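Local coordinates for protein alpha-glucosidase (Pseudoalteromonas sp. K8, PDB 5HQA) that is a chloride-activated family 97 glycoside hydrolase that cleaves alpha-glucosidic linkages and holds a calcium ion in its sugar-binding active site, at residues 415-419 with 435-439; 355-361 with 385-391; 441-445 with 484-488. All coordinates share one frame. Residues are numbered along the deposited sequence.

In the fold
The three contacts follow one another in series along the parallel-stranded catalytic domain, which belongs to the TIM-barrel clan; none nests within or crosses another. Coming first from the N terminus, contact 2 closes the beta-alpha-beta unit of strand 352-358, helix 363-379 and strand 384-388. Contact 1 then folds the loop leaving strand 432-435 back onto helix 413-428. The two touch directly, H436 N meeting T387 O and E437 OE1 meeting Y389 N, and both reach the bound inhibitor. The same loop continues into contact 3, which joins 441-445 to the end of helix 482-485 on the side of the N-terminal beta domain, about 13 Å from contact 1, centre to centre.

Contact 1. Residues 415-419 with 435-439; sequences MVNEY and THEPI. With CA (calcium ion), chain C; AC1 (4,6-dideoxy-4-{[(1S,4R,5S,6S)-4,5,6-trihydroxy-3-(hydroxymethyl)cyclohex-2-en-1-yl]amino}-alpha-D-glucopyranose), chain B.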
ATOM      1  N   MET A 415       1.064   8.958  15.603  1.00 13.28           N
ATOM      2  CA  MET A 415       0.368   7.796  15.055  1.00 11.65           C
ATOM      3  C   MET A 415       1.333   6.829  14.384  1.00 11.49           C
ATOM      4  O   MET A 415       1.126   5.608  14.440  1.00 11.54           O
ATOM      5  CB  MET A 415      -0.730   8.229  14.079  1.00 10.10           C
ATOM      6  CG  MET A 415      -2.037   8.588  14.794  1.00 11.14           C
ATOM      7  SD  MET A 415      -2.678   7.225  15.802  1.00 14.75           S
ATOM      8  CE  MET A 415      -2.981   5.950  14.582  1.00 14.86           C
ATOM      9  N   VAL A 416       2.384   7.346  13.736  1.00 10.55           N
ATOM     10  CA  VAL A 416       3.411   6.460  13.184  1.00 11.54           C
ATOM     11  C   VAL A 416       3.891   5.493  14.260  1.00 13.64           C
ATOM     12  O   VAL A 416       3.959   4.277  14.048  1.00 14.55           O
ATOM     13  CB  VAL A 416       4.572   7.282  12.590  1.00 10.21           C
ATOM     14  CG1 VAL A 416       5.830   6.411  12.415  1.00 11.04           C
ATOM     15  CG2 VAL A 416       4.152   7.910  11.261  1.00  9.79           C
ATOM     16  N   ASN A 417       4.162   6.018  15.456  1.00 11.96           N
ATOM     17  CA  ASN A 417       4.590   5.165  16.559  1.00 12.77           C
ATOM     18  C   ASN A 417       3.450   4.300  17.085  1.00 13.43           C
ATOM     19  O   ASN A 417       3.680   3.156  17.506  1.00 13.78           O
ATOM     20  CB  ASN A 417       5.171   6.025  17.683  1.00 14.79           C
ATOM     21  CG  ASN A 417       6.527   6.607  17.320  1.00 18.05           C
ATOM     22  OD1 ASN A 417       7.215   6.077  16.442  1.00 19.47           O
ATOM     23  ND2 ASN A 417       6.916   7.701  17.983  1.00 14.29           N
ATOM     24  N   GLU A 418       2.223   4.826  17.067  1.00 13.75           N
ATOM     25  CA  GLU A 418       1.068   4.075  17.542  1.00 13.69           C
ATOM     26  C   GLU A 418       0.804   2.850  16.669  1.00 14.61           C
ATOM     27  O   GLU A 418       0.521   1.760  17.185  1.00 14.86           O
ATOM     28  CB  GLU A 418      -0.148   5.004  17.580  1.00 14.48           C
ATOM     29  CG  GLU A 418      -1.292   4.516  18.435  1.00 18.27           C
ATOM     30  CD  GLU A 418      -0.969   4.482  19.925  1.00 23.34           C
ATOM     31  OE1 GLU A 418      -0.176   5.320  20.415  1.00 22.48           O
ATOM     32  OE2 GLU A 418      -1.520   3.594  20.606  1.00 25.18           O
ATOM     33  N   TYR A 419       0.897   3.002  15.344  1.00 13.72           N
ATOM     34  CA  TYR A 419       0.694   1.854  14.463  1.00 12.30           C
ATOM     35  C   TYR A 419       1.736   0.778  14.724  1.00 13.28           C
ATOM     36  O   TYR A 419       1.414  -0.414  14.800  1.00 13.98           O
ATOM     37  CB  TYR A 419       0.767   2.273  12.994  1.00 10.58           C
ATOM     38  CG  TYR A 419      -0.374   3.110  12.470  1.00 10.74           C
ATOM     39  CD1 TYR A 419      -1.668   2.593  12.382  1.00 11.16           C
ATOM     40  CD2 TYR A 419      -0.147   4.408  12.012  1.00 10.97           C
ATOM     41  CE1 TYR A 419      -2.711   3.369  11.872  1.00 10.91           C
ATOM     42  CE2 TYR A 419      -1.175   5.188  11.504  1.00  9.48           C
ATOM     43  CZ  TYR A 419      -2.452   4.665  11.441  1.00 11.08           C
ATOM     44  OH  TYR A 419      -3.469   5.432  10.923  1.00 12.03           O
ATOM     45  N   THR A 435      -4.112  -3.127   8.229  1.00 11.26           N
ATOM     46  CA  THR A 435      -4.481  -1.824   8.789  1.00  9.81           C
ATOM     47  C   THR A 435      -5.327  -1.031   7.803  1.00  9.84           C
ATOM     48  O   THR A 435      -4.839  -0.659   6.729  1.00 10.85           O
ATOM     49  CB  THR A 435      -3.244  -0.998   9.141  1.00 10.45           C
ATOM     50  OG1 THR A 435      -2.341  -1.774   9.932  1.00 13.35           O
ATOM     51  CG2 THR A 435      -3.655   0.261   9.923  1.00  9.68           C
ATOM     52  N   HIS A 436      -6.566  -0.720   8.181  1.00 11.82           N
ATOM     53  CA  HIS A 436      -7.357   0.247   7.429  1.00 12.91           C
ATOM     54  C   HIS A 436      -7.273   1.621   8.086  1.00 14.55           C
ATOM     55  O   HIS A 436      -7.058   1.734   9.296  1.00 13.50           O
ATOM     56  CB  HIS A 436      -8.811  -0.220   7.284  1.00 12.31           C
ATOM     57  CG  HIS A 436      -8.967  -1.308   6.263  1.00 12.52           C
ATOM     58  ND1 HIS A 436      -9.989  -1.333   5.336  1.00 11.83           N
ATOM     59  CD2 HIS A 436      -8.192  -2.391   5.999  1.00 12.13           C
ATOM     60  CE1 HIS A 436      -9.845  -2.393   4.556  1.00 12.82           C
ATOM     61  NE2 HIS A 436      -8.769  -3.056   4.946  1.00 12.44           N
ATOM     62  N   GLU A 437      -7.436   2.664   7.268  1.00  9.73           N
ATOM     63  CA  GLU A 437      -7.067   4.030   7.623  1.00  9.56           C
ATOM     64  C   GLU A 437      -5.670   4.041   8.253  1.00 11.80           C
ATOM     65  O   GLU A 437      -5.503   4.422   9.416  1.00 10.79           O
ATOM     66  CB  GLU A 437      -8.091   4.682   8.546  1.00 11.33           C
ATOM     67  CG  GLU A 437      -9.487   4.730   7.920  1.00 12.93           C
ATOM     68  CD  GLU A 437     -10.167   3.368   7.931  1.00 16.30           C
ATOM     69  OE1 GLU A 437     -10.162   2.732   9.004  1.00 16.06           O
ATOM     70  OE2 GLU A 437     -10.665   2.911   6.867  1.00 16.42           O
ATOM     71  N   PRO A 438      -4.645   3.625   7.500  1.00 11.51           N
ATOM     72  CA  PRO A 438      -3.312   3.410   8.066  1.00  9.52           C
ATOM     73  C   PRO A 438      -2.411   4.604   7.855  1.00 11.87           C
ATOM     74  O   PRO A 438      -2.824   5.613   7.273  1.00 11.27           O
ATOM     75  CB  PRO A 438      -2.801   2.235   7.235  1.00  9.22           C
ATOM     76  CG  PRO A 438      -3.294   2.617   5.851  1.00  9.25           C
ATOM     77  CD  PRO A 438      -4.666   3.270   6.071  1.00 11.04           C
ATOM     78  N   ILE A 439      -1.163   4.475   8.297  1.00 12.17           N
ATOM     79  CA  ILE A 439      -0.071   5.231   7.696  1.00 12.03           C
ATOM     80  C   ILE A 439       0.258   4.578   6.358  1.00 11.03           C
ATOM     81  O   ILE A 439       0.138   3.357   6.195  1.00 11.02           O
ATOM     82  CB  ILE A 439       1.155   5.263   8.634  1.00 10.51           C
ATOM     83  CG1 ILE A 439       2.318   6.040   8.005  1.00 10.25           C
ATOM     84  CG2 ILE A 439       1.627   3.835   8.972  1.00 10.64           C
ATOM     85  CD1 ILE A 439       2.053   7.537   7.857  1.00  9.63           C
TER
HETATM   86 CA    CA C 701     -11.716   2.601   4.703  1.00 13.54          CA
HETATM   87  C1  AC1 B   3     -15.934   6.269   6.242  1.00 28.84           C
HETATM   88  O2  AC1 B   3     -13.931   7.198   5.315  1.00 22.59           O
HETATM   89  C2  AC1 B   3     -14.432   6.089   6.079  1.00 22.81           C
HETATM   90  C4A AC1 B   3     -14.727  -1.386   7.359  1.00 15.05           C
HETATM   91  C3  AC1 B   3     -14.098   4.773   5.427  1.00 17.22           C
HETATM   92  O3  AC1 B   3     -12.678   4.664   5.221  1.00 15.78           O
HETATM   93  C4  AC1 B   3     -14.629   3.639   6.264  1.00 15.63           C
HETATM   94  N4A AC1 B   3     -14.100   2.299   5.857  1.00 14.18           N
HETATM   95  C5  AC1 B   3     -16.123   3.772   6.016  1.00 23.06           C
HETATM   96  O5  AC1 B   3     -16.594   5.004   6.706  1.00 25.95           O
HETATM   97  C6  AC1 B   3     -16.947   2.615   6.490  1.00 22.42           C
HETATM   98  C1B AC1 B   3     -13.574   1.456   6.990  1.00 19.62           C
HETATM   99  C2B AC1 B   3     -12.938   0.033   6.392  1.00 19.86           C
HETATM  100  O2B AC1 B   3     -12.047   0.373   5.330  1.00 13.05           O
HETATM  101  C3B AC1 B   3     -13.953  -0.864   6.018  1.00 18.63           C
HETATM  102  O3B AC1 B   3     -13.452  -2.034   5.325  1.00 17.17           O
HETATM  103  O4  AC1 B   3     -15.837  -2.186   7.001  1.00 14.28           O
HETATM  104  C5B AC1 B   3     -15.168  -0.307   8.212  1.00 14.41           C
HETATM  105  C7B AC1 B   3     -14.524   1.173   8.013  1.00 14.01           C
HETATM  106  C6B AC1 B   3     -15.720  -0.690   9.596  1.00 15.74           C
HETATM  107  O6B AC1 B   3     -14.642  -1.072  10.392  1.00 22.24           O
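One hydrogen bond joins the two segments: the Y419 hydroxyl, reaching out from helix 413-428, donates to the main chain, with Y419 OH 2.7 Å from E437 O. E437 has positive phi and psi (46°/62°), so the chain turns sharply just after strand 432-435, offering this carbonyl to the tyrosine while the carboxylate leads away from the helix.

The remaining contact is largely apolar. Y419 CD2 packs 3.6 Å from I439 CG2, and Y419 CE1 lies 3.8 Å from T435 CG2, so the ring fills the space between the two ends of the turn. The backbone N of I439 sits over one ring face, 3.3 Å from Y419 CE2. One helical turn earlier, V416 CG2 meets I439 CD1 at 4.0 Å.

The turn also serves the active site: E437 OE2 binds the calcium ion at 2.4 Å, and AC1, the acarviosine unit of acarbose, binds the same ion through O3 (2.3 Å), O2B (2.3 Å) and N4A (2.7 Å); E154, E455 and E461 are the other protein ligands. E437 OE1 accepts from the backbone N of Y389, and H436 ND1 donates to AC1 O2B at 2.7 Å. V416 and Y419 thus back a loop whose E437 and H436 reach the calcium and AC1; as in TIM barrels, ligand-binding residues follow the C-terminal end of a parallel strand.

T435 is hydrogen-bonded through its backbone to T453 of strand 451-454 and E455 just beyond it, and H436 to T387 of strand 384-388. Y419 meets Y389 edge-to-face and touches W451, placing the contact between helix 413-428 and three parallel strand ends.

Contact 2. Residues 355-361 with 385-391; sequences GHHETSG and VKTGYVA. With AC1 (4,6-dideoxy-4-{[(1S,4R,5S,6S)-4,5,6-trihydroxy-3-(hydroxymethyl)cyclohex-2-en-1-yl]amino}-alpha-D-glucopyranose), chain B.
Strands 355-358 and 385-388 run parallel, their short axes 11° apart and 4.4 Å at closest approach. The register pairs G355 with V385, H356 with K386, H357 with T387 and E358 with G388. The ladder has K386 N donating to G355 O, H357 N to K386 O and G388 N to H357 O, each at 2.9 Å. Beyond it, T359 N donates to G388 O at 3.0 Å and the chains leave the sheet; S360 (46°/38°) and G361 (88°/-12°) take positive phi.

H357 and V385 share one face of the sheet, where V385 CG1 lies over the imidazole, 4.1 Å from its centroid, in a CH-pi contact. G388 must lack a side chain, since a CB would fall about 2.1 Å from E358 OE1. T359 OG1 (chi1 p) donates to G388 O at 2.8 Å and accepts from G361 N at 3.1 Å, an ST turn. E358 (t, p, chi3 59°) curls back so that OE2 accepts from V390 N at 2.9 Å and S360 N at 2.8 Å.

H356, E358 and K386 lie on the other face, which AC1 occupies. K386, all-trans, sends NZ to 2.8 Å from AC1 O3B and also forms a salt bridge with E311. AC1 O6B donates to E358 OE1 at 2.9 Å, and V390 CG2 packs 3.5 Å from AC1 C7B. Such a beta-alpha-beta pair, with ligand-binding residues at the C-terminal strand ends, is characteristic of TIM barrels. That E358 accepts at both oxygens is consistent with a charged carboxylate joining loop geometry to inhibitor binding.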
ATOM      1  N   GLY A 355      -9.831 -11.531  13.061  1.00 15.53           N
ATOM      2  CA  GLY A 355     -10.298 -10.573  14.042  1.00 15.54           C
ATOM      3  C   GLY A 355     -10.474  -9.181  13.456  1.00 15.57           C
ATOM      4  O   GLY A 355     -10.036  -8.878  12.343  1.00 14.57           O
ATOM      5  N   HIS A 356     -11.133  -8.320  14.228  1.00 15.46           N
ATOM      6  CA  HIS A 356     -11.446  -6.976  13.751  1.00 15.66           C
ATOM      7  C   HIS A 356     -11.471  -6.022  14.929  1.00 14.52           C
ATOM      8  O   HIS A 356     -12.223  -6.241  15.885  1.00 15.21           O
ATOM      9  CB  HIS A 356     -12.789  -6.932  13.019  1.00 13.27           C
ATOM     10  CG  HIS A 356     -13.073  -5.603  12.394  1.00 15.13           C
ATOM     11  ND1 HIS A 356     -14.224  -4.889  12.648  1.00 14.93           N
ATOM     12  CD2 HIS A 356     -12.339  -4.849  11.541  1.00 14.96           C
ATOM     13  CE1 HIS A 356     -14.195  -3.757  11.962  1.00 15.24           C
ATOM     14  NE2 HIS A 356     -13.062  -3.709  11.281  1.00 14.92           N
ATOM     15  N   HIS A 357     -10.670  -4.961  14.839  1.00 12.88           N
ATOM     16  CA  HIS A 357     -10.543  -3.930  15.869  1.00 13.53           C
ATOM     17  C   HIS A 357     -10.754  -2.579  15.194  1.00 14.70           C
ATOM     18  O   HIS A 357      -9.784  -1.967  14.745  1.00 15.23           O
ATOM     19  CB  HIS A 357      -9.170  -3.978  16.544  1.00 13.18           C
ATOM     20  CG  HIS A 357      -8.953  -5.173  17.415  1.00 14.39           C
ATOM     21  ND1 HIS A 357      -7.703  -5.546  17.852  1.00 16.39           N
ATOM     22  CD2 HIS A 357      -9.819  -6.073  17.939  1.00 16.31           C
ATOM     23  CE1 HIS A 357      -7.804  -6.629  18.604  1.00 17.84           C
ATOM     24  NE2 HIS A 357      -9.079  -6.967  18.675  1.00 18.05           N
ATOM     25  N   GLU A 358     -12.001  -2.114  15.115  1.00 15.16           N
ATOM     26  CA  GLU A 358     -12.274  -0.748  14.677  1.00 14.45           C
ATOM     27  C   GLU A 358     -12.232   0.187  15.881  1.00 15.54           C
ATOM     28  O   GLU A 358     -12.882  -0.075  16.899  1.00 15.44           O
ATOM     29  CB  GLU A 358     -13.638  -0.649  13.988  1.00 13.43           C
ATOM     30  CG  GLU A 358     -14.046   0.788  13.636  1.00 13.20           C
ATOM     31  CD  GLU A 358     -13.077   1.457  12.660  1.00 16.25           C
ATOM     32  OE1 GLU A 358     -12.881   0.932  11.540  1.00 18.75           O
ATOM     33  OE2 GLU A 358     -12.494   2.510  13.011  1.00 13.61           O
ATOM     34  N   THR A 359     -11.479   1.281  15.761  1.00 13.73           N
ATOM     35  CA  THR A 359     -11.340   2.229  16.856  1.00 11.92           C
ATOM     36  C   THR A 359     -12.219   3.460  16.708  1.00 15.89           C
ATOM     37  O   THR A 359     -12.385   4.198  17.687  1.00 14.62           O
ATOM     38  CB  THR A 359      -9.889   2.700  16.975  1.00 14.63           C
ATOM     39  OG1 THR A 359      -9.558   3.482  15.820  1.00 13.72           O
ATOM     40  CG2 THR A 359      -8.938   1.504  17.075  1.00 15.47           C
ATOM     41  N   SER A 360     -12.761   3.710  15.514  1.00 13.79           N
ATOM     42  CA  SER A 360     -13.401   4.989  15.187  1.00 16.03           C
ATOM     43  C   SER A 360     -12.546   6.168  15.649  1.00 16.19           C
ATOM     44  O   SER A 360     -13.050   7.185  16.128  1.00 16.67           O
ATOM     45  CB  SER A 360     -14.811   5.079  15.772  1.00 18.06           C
ATOM     46  OG  SER A 360     -15.691   4.250  15.041  1.00 19.13           O
ATOM     47  N   GLY A 361     -11.231   6.018  15.517  1.00 15.23           N
ATOM     48  CA  GLY A 361     -10.315   7.102  15.760  1.00 15.13           C
ATOM     49  C   GLY A 361      -9.835   7.261  17.188  1.00 16.58           C
ATOM     50  O   GLY A 361      -8.891   8.028  17.414  1.00 16.82           O
ATOM     51  N   VAL A 385      -5.649  -9.999  12.181  1.00 13.01           N
ATOM     52  CA  VAL A 385      -6.584  -8.998  12.689  1.00 13.26           C
ATOM     53  C   VAL A 385      -6.592  -7.811  11.738  1.00 13.83           C
ATOM     54  O   VAL A 385      -5.529  -7.308  11.353  1.00 14.18           O
ATOM     55  CB  VAL A 385      -6.224  -8.547  14.118  1.00 13.14           C
ATOM     56  CG1 VAL A 385      -7.104  -7.379  14.560  1.00 12.94           C
ATOM     57  CG2 VAL A 385      -6.363  -9.720  15.089  1.00 13.90           C
ATOM     58  N   LYS A 386      -7.790  -7.386  11.339  1.00 12.99           N
ATOM     59  CA  LYS A 386      -7.985  -6.152  10.593  1.00 12.24           C
ATOM     60  C   LYS A 386      -8.252  -5.035  11.593  1.00 13.05           C
ATOM     61  O   LYS A 386      -9.163  -5.150  12.417  1.00 13.93           O
ATOM     62  CB  LYS A 386      -9.158  -6.298   9.622  1.00 11.28           C
ATOM     63  CG  LYS A 386      -9.539  -5.038   8.875  1.00 11.75           C
ATOM     64  CD  LYS A 386     -10.715  -5.331   7.941  1.00 13.62           C
ATOM     65  CE  LYS A 386     -11.230  -4.061   7.281  1.00 14.16           C
ATOM     66  NZ  LYS A 386     -12.428  -4.354   6.470  1.00 15.04           N
ATOM     67  N   THR A 387      -7.452  -3.971  11.538  1.00 11.55           N
ATOM     68  CA  THR A 387      -7.641  -2.811  12.401  1.00 11.71           C
ATOM     69  C   THR A 387      -8.222  -1.653  11.600  1.00 14.36           C
ATOM     70  O   THR A 387      -8.186  -1.637  10.366  1.00 15.20           O
ATOM     71  CB  THR A 387      -6.323  -2.382  13.053  1.00 12.76           C
ATOM     72  OG1 THR A 387      -5.371  -2.053  12.028  1.00 14.87           O
ATOM     73  CG2 THR A 387      -5.766  -3.510  13.942  1.00 12.62           C
ATOM     74  N   GLY A 388      -8.774  -0.683  12.311  1.00 12.66           N
ATOM     75  CA  GLY A 388      -9.444   0.426  11.658  1.00 10.35           C
ATOM     76  C   GLY A 388      -9.345   1.678  12.492  1.00 12.08           C
ATOM     77  O   GLY A 388      -9.357   1.625  13.723  1.00 13.34           O
ATOM     78  N   TYR A 389      -9.246   2.821  11.811  1.00 10.66           N
ATOM     79  CA  TYR A 389      -9.053   4.106  12.477  1.00 10.79           C
ATOM     80  C   TYR A 389      -9.955   5.160  11.829  1.00 12.16           C
ATOM     81  O   TYR A 389      -9.508   6.211  11.377  1.00 13.20           O
ATOM     82  CB  TYR A 389      -7.576   4.512  12.429  1.00  9.85           C
ATOM     83  CG  TYR A 389      -6.674   3.501  13.122  1.00 12.69           C
ATOM     84  CD1 TYR A 389      -6.264   2.341  12.470  1.00 10.56           C
ATOM     85  CD2 TYR A 389      -6.251   3.698  14.433  1.00 11.58           C
ATOM     86  CE1 TYR A 389      -5.467   1.399  13.106  1.00 13.20           C
ATOM     87  CE2 TYR A 389      -5.441   2.760  15.081  1.00 12.19           C
ATOM     88  CZ  TYR A 389      -5.053   1.615  14.407  1.00 14.61           C
ATOM     89  OH  TYR A 389      -4.245   0.679  15.028  1.00 14.23           O
ATOM     90  N   VAL A 390     -11.260   4.890  11.781  1.00 11.17           N
ATOM     91  CA  VAL A 390     -12.168   5.762  11.033  1.00 11.38           C
ATOM     92  C   VAL A 390     -12.365   7.071  11.799  1.00 13.84           C
ATOM     93  O   VAL A 390     -12.962   7.098  12.877  1.00 12.40           O
ATOM     94  CB  VAL A 390     -13.509   5.077  10.749  1.00 13.76           C
ATOM     95  CG1 VAL A 390     -14.477   6.072  10.099  1.00 13.37           C
ATOM     96  CG2 VAL A 390     -13.291   3.896   9.826  1.00 12.63           C
ATOM     97  N   ALA A 391     -11.860   8.162  11.232  1.00 13.19           N
ATOM     98  CA  ALA A 391     -12.058   9.526  11.706  1.00 12.67           C
ATOM     99  C   ALA A 391     -11.560  10.448  10.602  1.00 11.34           C
ATOM    100  O   ALA A 391     -10.700  10.060   9.803  1.00 10.51           O
ATOM    101  CB  ALA A 391     -11.303   9.801  13.018  1.00 11.04           C
TER
HETATM  102  C1  AC1 B   3     -15.934   6.269   6.242  1.00 28.84           C
HETATM  103  O2  AC1 B   3     -13.931   7.198   5.315  1.00 22.59           O
HETATM  104  C2  AC1 B   3     -14.432   6.089   6.079  1.00 22.81           C
HETATM  105  C4A AC1 B   3     -14.727  -1.386   7.359  1.00 15.05           C
HETATM  106  C3  AC1 B   3     -14.098   4.773   5.427  1.00 17.22           C
HETATM  107  O3  AC1 B   3     -12.678   4.664   5.221  1.00 15.78           O
HETATM  108  C4  AC1 B   3     -14.629   3.639   6.264  1.00 15.63           C
HETATM  109  N4A AC1 B   3     -14.100   2.299   5.857  1.00 14.18           N
HETATM  110  C5  AC1 B   3     -16.123   3.772   6.016  1.00 23.06           C
HETATM  111  O5  AC1 B   3     -16.594   5.004   6.706  1.00 25.95           O
HETATM  112  C6  AC1 B   3     -16.947   2.615   6.490  1.00 22.42           C
HETATM  113  C1B AC1 B   3     -13.574   1.456   6.990  1.00 19.62           C
HETATM  114  C2B AC1 B   3     -12.938   0.033   6.392  1.00 19.86           C
HETATM  115  O2B AC1 B   3     -12.047   0.373   5.330  1.00 13.05           O
HETATM  116  C3B AC1 B   3     -13.953  -0.864   6.018  1.00 18.63           C
HETATM  117  O3B AC1 B   3     -13.452  -2.034   5.325  1.00 17.17           O
HETATM  118  O4  AC1 B   3     -15.837  -2.186   7.001  1.00 14.28           O
HETATM  119  C5B AC1 B   3     -15.168  -0.307   8.212  1.00 14.41           C
HETATM  120  C7B AC1 B   3     -14.524   1.173   8.013  1.00 14.01           C
HETATM  121  C6B AC1 B   3     -15.720  -0.690   9.596  1.00 15.74           C
HETATM  122  O6B AC1 B   3     -14.642  -1.072  10.392  1.00 22.24           O
HETATM  123  O   HOH W   1     -11.212  -1.950   9.715  1.00 23.02           O

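Contact 3. Residues 441-445 with 484-488; sequences DTGLR and LAGPM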
ATOM      1  N   ASP A 441       2.210   2.855   3.349  1.00 10.16           N
ATOM      2  CA  ASP A 441       3.232   1.814   3.350  1.00 10.71           C
ATOM      3  C   ASP A 441       4.581   2.433   2.992  1.00 12.08           C
ATOM      4  O   ASP A 441       4.688   3.176   2.011  1.00 10.97           O
ATOM      5  CB  ASP A 441       2.836   0.728   2.339  1.00 10.12           C
ATOM      6  CG  ASP A 441       3.702  -0.535   2.422  1.00 15.79           C
ATOM      7  OD1 ASP A 441       4.873  -0.451   2.859  1.00 14.71           O
ATOM      8  OD2 ASP A 441       3.194  -1.620   2.026  1.00 15.12           O
ATOM      9  N   THR A 442       5.606   2.175   3.811  1.00  9.47           N
ATOM     10  CA  THR A 442       6.955   2.637   3.488  1.00  9.57           C
ATOM     11  C   THR A 442       7.951   1.482   3.513  1.00 13.47           C
ATOM     12  O   THR A 442       9.157   1.707   3.681  1.00 13.28           O
ATOM     13  CB  THR A 442       7.403   3.772   4.423  1.00 10.68           C
ATOM     14  OG1 THR A 442       7.421   3.319   5.782  1.00 11.14           O
ATOM     15  CG2 THR A 442       6.434   4.958   4.311  1.00  9.41           C
ATOM     16  N   GLY A 443       7.466   0.251   3.332  1.00 10.97           N
ATOM     17  CA  GLY A 443       8.322  -0.918   3.233  1.00 10.44           C
ATOM     18  C   GLY A 443       8.607  -1.635   4.534  1.00 12.77           C
ATOM     19  O   GLY A 443       9.444  -2.547   4.545  1.00 12.62           O
ATOM     20  N   LEU A 444       7.936  -1.271   5.629  1.00 12.02           N
ATOM     21  CA  LEU A 444       8.269  -1.861   6.919  1.00 13.92           C
ATOM     22  C   LEU A 444       7.891  -3.339   7.023  1.00 13.36           C
ATOM     23  O   LEU A 444       8.358  -4.009   7.953  1.00 14.41           O
ATOM     24  CB  LEU A 444       7.602  -1.057   8.041  1.00 13.38           C
ATOM     25  CG  LEU A 444       8.269   0.293   8.303  1.00 12.70           C
ATOM     26  CD1 LEU A 444       7.357   1.197   9.119  1.00 14.00           C
ATOM     27  CD2 LEU A 444       9.594   0.063   9.028  1.00 13.94           C
ATOM     28  N   ARG A 445       7.079  -3.866   6.096  1.00 11.82           N
ATOM     29  CA  ARG A 445       6.840  -5.309   6.058  1.00 12.57           C
ATOM     30  C   ARG A 445       8.137  -6.108   5.938  1.00 14.13           C
ATOM     31  O   ARG A 445       8.169  -7.282   6.325  1.00 14.15           O
ATOM     32  CB  ARG A 445       5.900  -5.668   4.895  1.00 11.72           C
ATOM     33  CG  ARG A 445       6.464  -5.302   3.511  1.00 12.05           C
ATOM     34  CD  ARG A 445       5.442  -5.541   2.400  1.00 12.69           C
ATOM     35  NE  ARG A 445       5.802  -4.867   1.148  1.00 12.55           N
ATOM     36  CZ  ARG A 445       6.088  -5.486  -0.002  1.00 13.33           C
ATOM     37  NH1 ARG A 445       6.079  -6.820  -0.092  1.00 10.98           N
ATOM     38  NH2 ARG A 445       6.378  -4.762  -1.083  1.00 12.77           N
ATOM     39  N   LEU A 484       2.777   1.567  -5.673  1.00 10.44           N
ATOM     40  CA  LEU A 484       4.226   1.686  -5.535  1.00 10.80           C
ATOM     41  C   LEU A 484       4.668   1.632  -4.075  1.00 13.03           C
ATOM     42  O   LEU A 484       5.831   1.310  -3.798  1.00 14.01           O
ATOM     43  CB  LEU A 484       4.720   2.983  -6.179  1.00 10.22           C
ATOM     44  CG  LEU A 484       4.390   3.202  -7.661  1.00 11.42           C
ATOM     45  CD1 LEU A 484       5.068   4.478  -8.151  1.00 11.27           C
ATOM     46  CD2 LEU A 484       4.807   2.008  -8.520  1.00 10.28           C
ATOM     47  N   ALA A 485       3.772   1.939  -3.135  1.00 11.64           N
ATOM     48  CA  ALA A 485       4.134   1.915  -1.723  1.00  9.84           C
ATOM     49  C   ALA A 485       4.200   0.501  -1.164  1.00 12.57           C
ATOM     50  O   ALA A 485       4.973   0.255  -0.235  1.00 13.92           O
ATOM     51  CB  ALA A 485       3.147   2.754  -0.906  1.00  9.07           C
ATOM     52  N   GLY A 486       3.416  -0.434  -1.706  1.00 12.39           N
ATOM     53  CA  GLY A 486       3.357  -1.786  -1.185  1.00 11.41           C
ATOM     54  C   GLY A 486       1.961  -2.380  -1.304  1.00 12.43           C
ATOM     55  O   GLY A 486       1.073  -1.795  -1.938  1.00 11.76           O
ATOM     56  N   PRO A 487       1.736  -3.545  -0.683  1.00 13.59           N
ATOM     57  CA  PRO A 487       0.463  -4.264  -0.890  1.00 10.85           C
ATOM     58  C   PRO A 487      -0.753  -3.483  -0.404  1.00 12.75           C
ATOM     59  O   PRO A 487      -0.675  -2.664   0.514  1.00 12.38           O
ATOM     60  CB  PRO A 487       0.646  -5.561  -0.086  1.00 10.21           C
ATOM     61  CG  PRO A 487       1.807  -5.298   0.852  1.00 10.42           C
ATOM     62  CD  PRO A 487       2.697  -4.327   0.118  1.00 11.91           C
ATOM     63  N   MET A 488      -1.897  -3.751  -1.035  1.00 10.27           N
ATOM     64  CA  MET A 488      -3.139  -3.100  -0.647  1.00  9.93           C
ATOM     65  C   MET A 488      -4.242  -4.129  -0.495  1.00 12.99           C
ATOM     66  O   MET A 488      -4.412  -4.991  -1.363  1.00 13.46           O
ATOM     67  CB  MET A 488      -3.575  -2.049  -1.663  1.00  9.90           C
ATOM     68  CG  MET A 488      -4.926  -1.424  -1.304  1.00 10.02           C
ATOM     69  SD  MET A 488      -5.511  -0.278  -2.553  1.00 12.89           S
ATOM     70  CE  MET A 488      -7.065   0.271  -1.819  1.00 10.05           C
TER
HETATM   71  O   HOH W   2       0.913  -2.605   2.929  1.00 11.93           O
HETATM   72  O   HOH W   3       6.923  -1.963  -1.993  1.00 17.00           O
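This buried contact lays an Asx turn of the loop after strand 432-435 against the C-terminal end of helix 482-485, in the TIM-barrel domain where it faces the N-terminal beta domain. D441 OD1 accepts from G443 N at 2.7 Å, closing the turn. Across the segments the fit is by van der Waals contact and water: D441 CB meets A485 CB at 3.8 Å, and R445 NE lies 3.3 Å from P487 CD, which sits over one face of the guanidinium. That group makes a salt bridge with E72, while D441 O receives a hydrogen bond from H185, both in the N-terminal domain. G486, leaving the helix at phi 145°, has to be glycine: a CB would come about 1.9 Å from D441 OD2. A more tentative bridge runs through a water 3.0 Å from R445 NH2 and weakly bonded to A485 O at 3.4 Å. The firmer one is a water donating to D441 OD2 at 2.6 Å and P487 O at 2.9 Å.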